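PDB 6ARC: ethanolamine utilization protein from Clostridium perfringens, which probably serves as a trimeric, tandem BMC-domain shell protein of the bacterial microcompartment that encloses ethanolamine breakdown. Local coordinates for residues P31-L36 with D61-R66; S108-V113 with Y124-S129. All coordinates share one frame; numbering follows the deposited sequence. Where two conformers were deposited one is given.

How the contacts relate
Contact 1 reaches across strand 83-89 of the four-stranded sheet, from strand 35-41 and the loop leading into it to strand 61-67. Contact 2 lies at one margin of the five-stranded sheet, where the loop entering strand 113-114 meets strand 122-128. Their centres are 24 Å apart and their nearest atoms about 12 Å, so they do not touch. Helix 44-57 packs near both: Leu51 and Thr55 meet Val62, and Tyr48 meets Ala65, both on segment 61-66, while Asp45 and Val46 meet Phe112 and Tyr124 of contact 2. Tyr64 and Arg66 of segment 61-66 also reach a neighbouring subunit, whereas contact 2 stays within its own chain.

Contact 1 (P31-L36 with D61-R66); sequences PHHKSL and DVVYAR
The polar half of this contact is one histidine-carboxylate hydrogen bond: His33 NE2 donates to Asp61 OD2 at 2.5 Å, so short that the value is doubtful in detail. The bond is clearly bent, with 132° at the hydrogen. The bend shows in the neighbouring ring carbon: His33 CE1 lies 2.9 Å from Asp61 OD2, so the oxygen meets the ring edge on the CE1 side of the N-H, close to the imidazole plane. The carboxylate is turned 60° from that plane, and the two side chains cross roughly at right angles. His33 holds its ring beside its own backbone N (chi1 -74°), extending it from the loop toward the aspartate. The ring of His32 also presents its edge to Asp61, though more distantly, His32 CE1 lying 4.5 Å from Asp61 OD2.

The BMC fold explains why side chains alone meet here. In the antiparallel sheet, strand 83-89 runs between strands 35-41 and 61-67 and takes the backbone hydrogen bonds from both sides. Classic beta bulges interrupt both pairings, Lys34 and Ser35 opposite Gly89, Val63 and Tyr64 opposite Ile86.

Apolar contacts cross the same middle strand. Val63 directs CG1 obliquely at the imidazole, 4.0 Å from His33 CE1, while its other methyl, CG2, comes 4.4 Å from Leu36 CD2. Leu29 packs against both Val63 and Leu36, and Ala88 of the intervening strand touches both His33 and Val63.

Contact 2 (S108-V113 with Y124-S129); sequences SGVGFV and YAQCVS
Phe112 and Tyr124 form the dense side of this contact, and they do so through an aliphatic carbon more than through ring overlap. Tyr124 CB sits over one face of the Phe112 ring, 3.8 Å from its centroid and 14° off the normal, a good CH-pi geometry. The two rings are nearly parallel, with 12° between their planes, but so far displaced that they hardly overlap. Tyr124 turns its ring away from its own backbone N (chi1 -168°), which carries the ring edge along the loop: Gly111 O lies in its plane, 3.6 Å from Tyr124 CD1, and Val110 CG1 follows at the same edge, 3.6 Å from Tyr124 CE1. Asp45 and Val46 of helix 44-57 pack against both aromatic residues, Tyr149 meets Tyr124 edge-to-face, and the phenol hydroxyl is hydrogen-bonded to Thr49.

Farther along the strand the contact is no less close, but more polar and hydrated. Gln126, its chain bent at its second torsion, brings its amide back to the methyls of Val110 in the conformer described, with Gln126 OE1 3.5 Å from Val110 CG1. One water joins the two backbones, donating to Gly111 O at 2.7 Å and accepting from Ala125 N at 3.0 Å. A second joins the Gly111 backbone to the Gln126 side chain, accepting from Gly111 N and probably donating to Gln126 OE1. Direct strand pairing appears next to these bridging waters, where Val113 bonds to Tyr123 at the start of the edge strand of the five-stranded sheet.

Apolar packing thus holds the Phe112 end of the loop, while water satisfies Gly111 N, Gly111 O and Ala125 N: the polar backbone here is served through solvent rather than by direct bonds between the segments.

Contact 1 (P31-L36 with D61-R66)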
loop_
_atom_site.group_PDB
_atom_site.type_symbol
_atom_site.label_atom_id
_atom_site.label_comp_id
_atom_site.label_asym_id
_atom_site.label_seq_id
_atom_site.Cartn_x
_atom_site.Cartn_y
_atom_site.Cartn_z
ATOM N N PRO B 31 -25.379 18.930 -4.589
ATOM C CA PRO B 31 -25.858 20.156 -3.923
ATOM C C PRO B 31 -26.845 19.891 -2.804
ATOM O O PRO B 31 -26.844 20.620 -1.806
ATOM C CB PRO B 31 -26.517 20.941 -5.064
ATOM C CG PRO B 31 -25.833 20.483 -6.275
ATOM C CD PRO B 31 -25.542 19.012 -6.049
ATOM N N HIS B 32 -27.686 18.869 -2.930
ATOM C CA HIS B 32 -28.687 18.579 -1.907
ATOM C C HIS B 32 -28.157 17.682 -0.790
ATOM O O HIS B 32 -28.921 17.346 0.118
ATOM C CB HIS B 32 -29.956 17.989 -2.555
ATOM C CG HIS B 32 -29.768 16.646 -3.196
ATOM N ND1 HIS B 32 -28.755 15.773 -2.853
ATOM C CD2 HIS B 32 -30.462 16.039 -4.190
ATOM C CE1 HIS B 32 -28.842 14.684 -3.596
ATOM N NE2 HIS B 32 -29.868 14.821 -4.419
ATOM N N HIS B 33 -26.881 17.294 -0.841
ATOM C CA HIS B 33 -26.214 16.534 0.222
ATOM C C HIS B 33 -25.760 17.491 1.312
ATOM O O HIS B 33 -24.687 18.082 1.219
ATOM C CB HIS B 33 -24.981 15.808 -0.302
ATOM C CG HIS B 33 -25.275 14.612 -1.149
ATOM N ND1 HIS B 33 -24.312 14.015 -1.942
ATOM C CD2 HIS B 33 -26.410 13.891 -1.314
ATOM C CE1 HIS B 33 -24.849 12.986 -2.573
ATOM N NE2 HIS B 33 -26.118 12.885 -2.205
ATOM N N LYS B 34 -26.535 17.612 2.374
ATOM C CA LYS B 34 -26.183 18.538 3.442
ATOM C C LYS B 34 -25.405 17.859 4.565
ATOM O O LYS B 34 -24.606 18.512 5.248
ATOM C CB LYS B 34 -27.467 19.172 4.009
ATOM C CG LYS B 34 -28.398 19.761 2.938
ATOM C CD LYS B 34 -27.725 20.914 2.164
ATOM C CE LYS B 34 -28.677 21.623 1.195
ATOM N NZ LYS B 34 -27.970 22.658 0.360
ATOM N N SER B 35 -25.608 16.564 4.749
ATOM C CA SER B 35 -25.161 15.839 5.925
ATOM C C SER B 35 -24.343 14.631 5.502
ATOM O O SER B 35 -24.574 14.057 4.430
ATOM C CB SER B 35 -26.360 15.375 6.761
ATOM O OG SER B 35 -27.329 16.408 6.911
ATOM N N LEU B 36 -23.408 14.248 6.365
ATOM C CA LEU B 36 -22.551 13.091 6.156
ATOM C C LEU B 36 -22.677 12.107 7.298
ATOM O O LEU B 36 -22.786 12.493 8.460
ATOM C CB LEU B 36 -21.062 13.460 6.079
ATOM C CG LEU B 36 -20.616 14.349 4.950
ATOM C CD1 LEU B 36 -19.124 14.503 5.026
ATOM C CD2 LEU B 36 -21.053 13.732 3.640
ATOM N N ASP B 61 -26.337 8.547 -0.522
ATOM C CA ASP B 61 -25.369 8.114 -1.514
ATOM C C ASP B 61 -24.055 7.767 -0.829
ATOM O O ASP B 61 -23.683 8.378 0.175
ATOM C CB ASP B 61 -25.090 9.203 -2.566
ATOM C CG ASP B 61 -26.332 9.612 -3.344
ATOM O OD1 ASP B 61 -27.096 8.730 -3.785
ATOM O OD2 ASP B 61 -26.567 10.832 -3.483
ATOM N N VAL B 62 -23.345 6.784 -1.379
ATOM C CA VAL B 62 -21.989 6.482 -0.930
ATOM C C VAL B 62 -21.071 7.451 -1.661
ATOM O O VAL B 62 -20.924 7.371 -2.881
ATOM C CB VAL B 62 -21.594 5.027 -1.221
ATOM C CG1 VAL B 62 -20.168 4.813 -0.826
ATOM C CG2 VAL B 62 -22.490 4.064 -0.473
ATOM N N VAL B 63 -20.454 8.373 -0.929
ATOM C CA VAL B 63 -19.608 9.375 -1.565
ATOM C C VAL B 63 -18.123 9.112 -1.362
ATOM O O VAL B 63 -17.304 9.705 -2.074
ATOM C CB VAL B 63 -19.972 10.800 -1.091
ATOM C CG1 VAL B 63 -21.427 11.129 -1.476
ATOM C CG2 VAL B 63 -19.763 10.973 0.425
ATOM N N TYR B 64 -17.752 8.216 -0.462
ATOM C CA TYR B 64 -16.358 7.878 -0.220
ATOM C C TYR B 64 -16.309 6.492 0.391
ATOM O O TYR B 64 -17.127 6.170 1.255
ATOM C CB TYR B 64 -15.705 8.887 0.721
ATOM C CG TYR B 64 -14.195 8.891 0.676
ATOM C CD1 TYR B 64 -13.451 8.011 1.460
ATOM C CD2 TYR B 64 -13.518 9.771 -0.142
ATOM C CE1 TYR B 64 -12.040 8.031 1.415
ATOM C CE2 TYR B 64 -12.133 9.785 -0.202
ATOM C CZ TYR B 64 -11.407 8.928 0.583
ATOM O OH TYR B 64 -10.043 8.959 0.503
ATOM N N ALA B 65 -15.369 5.671 -0.074
ATOM C CA ALA B 65 -15.210 4.332 0.480
ATOM C C ALA B 65 -13.861 3.752 0.061
ATOM O O ALA B 65 -13.646 3.493 -1.126
ATOM C CB ALA B 65 -16.348 3.425 0.038
ATOM N N ARG B 66 -12.942 3.587 1.012
ATOM C CA ARG B 66 -11.584 3.141 0.734
ATOM C C ARG B 66 -11.122 2.189 1.818
ATOM O O ARG B 66 -11.468 2.355 2.990
ATOM C CB ARG B 66 -10.583 4.302 0.672
ATOM C CG ARG B 66 -10.806 5.259 -0.495
ATOM C CD ARG B 66 -10.487 4.648 -1.829
ATOM N NE ARG B 66 -9.154 4.049 -1.818
ATOM C CZ ARG B 66 -8.022 4.748 -1.855
ATOM N NH1 ARG B 66 -8.047 6.076 -1.913
ATOM N NH2 ARG B 66 -6.854 4.113 -1.812
#

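Contact 2 (S108-V113 with Y124-S129)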
loop_
_atom_site.group_PDB
_atom_site.type_symbol
_atom_site.label_atom_id
_atom_site.label_comp_id
_atom_site.label_asym_id
_atom_site.label_seq_id
_atom_site.Cartn_x
_atom_site.Cartn_y
_atom_site.Cartn_z
ATOM N N SER B 108 -25.894 -8.660 10.246
ATOM C CA SER B 108 -26.975 -9.492 9.728
ATOM C C SER B 108 -26.588 -10.959 9.525
ATOM O O SER B 108 -27.442 -11.745 9.105
ATOM C CB SER B 108 -27.457 -8.929 8.390
ATOM O OG SER B 108 -26.489 -9.124 7.374
ATOM N N GLY B 109 -25.337 -11.345 9.776
ATOM C CA GLY B 109 -24.857 -12.686 9.484
ATOM C C GLY B 109 -23.998 -12.794 8.239
ATOM O O GLY B 109 -23.355 -13.830 8.036
ATOM N N VAL B 110 -24.001 -11.776 7.384
ATOM C CA VAL B 110 -23.067 -11.733 6.273
ATOM C C VAL B 110 -21.653 -11.574 6.819
ATOM O O VAL B 110 -21.440 -10.990 7.893
ATOM C CB VAL B 110 -23.442 -10.584 5.318
ATOM C CG1 VAL B 110 -22.450 -10.459 4.178
ATOM C CG2 VAL B 110 -24.837 -10.807 4.765
ATOM N N GLY B 111 -20.679 -12.103 6.087
ATOM C CA GLY B 111 -19.299 -12.000 6.507
ATOM C C GLY B 111 -18.393 -12.900 5.702
ATOM O O GLY B 111 -18.838 -13.759 4.938
ATOM N N PHE B 112 -17.088 -12.657 5.877
ATOM C CA PHE B 112 -16.086 -13.598 5.400
ATOM C C PHE B 112 -16.239 -14.918 6.152
ATOM O O PHE B 112 -16.744 -14.959 7.273
ATOM C CB PHE B 112 -14.682 -13.049 5.623
ATOM C CG PHE B 112 -14.246 -11.997 4.615
ATOM C CD1 PHE B 112 -15.021 -10.875 4.350
ATOM C CD2 PHE B 112 -13.047 -12.134 3.936
ATOM C CE1 PHE B 112 -14.591 -9.906 3.436
ATOM C CE2 PHE B 112 -12.627 -11.173 3.015
ATOM C CZ PHE B 112 -13.399 -10.070 2.767
ATOM N N VAL B 113 -15.815 -15.999 5.519
ATOM C CA VAL B 113 -15.948 -17.352 6.054
ATOM C C VAL B 113 -14.566 -17.990 6.104
ATOM O O VAL B 113 -13.769 -17.818 5.183
ATOM C CB VAL B 113 -16.920 -18.172 5.190
ATOM C CG1 VAL B 113 -16.930 -19.608 5.614
ATOM C CG2 VAL B 113 -18.306 -17.530 5.296
ATOM N N TYR B 124 -14.915 -14.253 0.959
ATOM C CA TYR B 124 -16.226 -13.626 0.894
ATOM C C TYR B 124 -16.876 -14.086 -0.397
ATOM O O TYR B 124 -16.271 -13.974 -1.465
ATOM C CB TYR B 124 -16.084 -12.102 0.891
ATOM C CG TYR B 124 -17.327 -11.281 1.095
ATOM C CD1 TYR B 124 -18.168 -11.502 2.177
ATOM C CD2 TYR B 124 -17.603 -10.198 0.263
ATOM C CE1 TYR B 124 -19.280 -10.710 2.391
ATOM C CE2 TYR B 124 -18.729 -9.394 0.474
ATOM C CZ TYR B 124 -19.545 -9.645 1.539
ATOM O OH TYR B 124 -20.639 -8.836 1.743
ATOM N N ALA B 125 -18.086 -14.639 -0.305
ATOM C CA ALA B 125 -18.813 -15.112 -1.492
ATOM C C ALA B 125 -20.270 -14.719 -1.239
ATOM O O ALA B 125 -21.043 -15.488 -0.681
ATOM C CB ALA B 125 -18.634 -16.617 -1.717
ATOM N N GLN B 126 -20.596 -13.465 -1.539
ATOM C CA GLN B 126 -21.870 -12.859 -1.166
ATOM C C GLN B 126 -22.674 -12.575 -2.428
ATOM O O GLN B 126 -22.220 -11.840 -3.308
ATOM C CB GLN B 126 -21.650 -11.583 -0.338
ATOM C CG GLN B 126 -22.935 -10.821 0.010
ATOM C CD GLN B 126 -23.862 -11.594 0.936
ATOM O OE1 GLN B 126 -23.460 -12.556 1.604
ATOM N NE2 GLN B 126 -25.125 -11.206 0.936
ATOM N N CYS B 127 -23.894 -13.121 -2.494
ATOM C CA CYS B 127 -24.801 -12.867 -3.612
ATOM C C CYS B 127 -25.658 -11.648 -3.284
ATOM O O CYS B 127 -26.434 -11.674 -2.329
ATOM C CB CYS B 127 -25.678 -14.093 -3.883
ATOM S SG CYS B 127 -26.694 -13.893 -5.362
ATOM N N VAL B 128 -25.478 -10.562 -4.029
ATOM C CA VAL B 128 -26.299 -9.358 -3.875
ATOM C C VAL B 128 -27.454 -9.471 -4.871
ATOM O O VAL B 128 -27.299 -9.228 -6.058
ATOM C CB VAL B 128 -25.483 -8.083 -4.083
ATOM C CG1 VAL B 128 -26.351 -6.818 -3.860
ATOM C CG2 VAL B 128 -24.245 -8.079 -3.139
ATOM N N SER B 129 -28.633 -9.820 -4.370
ATOM C CA SER B 129 -29.780 -10.037 -5.249
ATOM C C SER B 129 -30.122 -8.789 -6.050
ATOM O O SER B 129 -30.405 -8.871 -7.245
ATOM C CB SER B 129 -30.981 -10.470 -4.421
ATOM O OG SER B 129 -30.647 -11.623 -3.695
HETATM O O HOH W 1 -19.204 -14.937 2.489
HETATM O O HOH W 2 -21.366 -13.468 3.484
#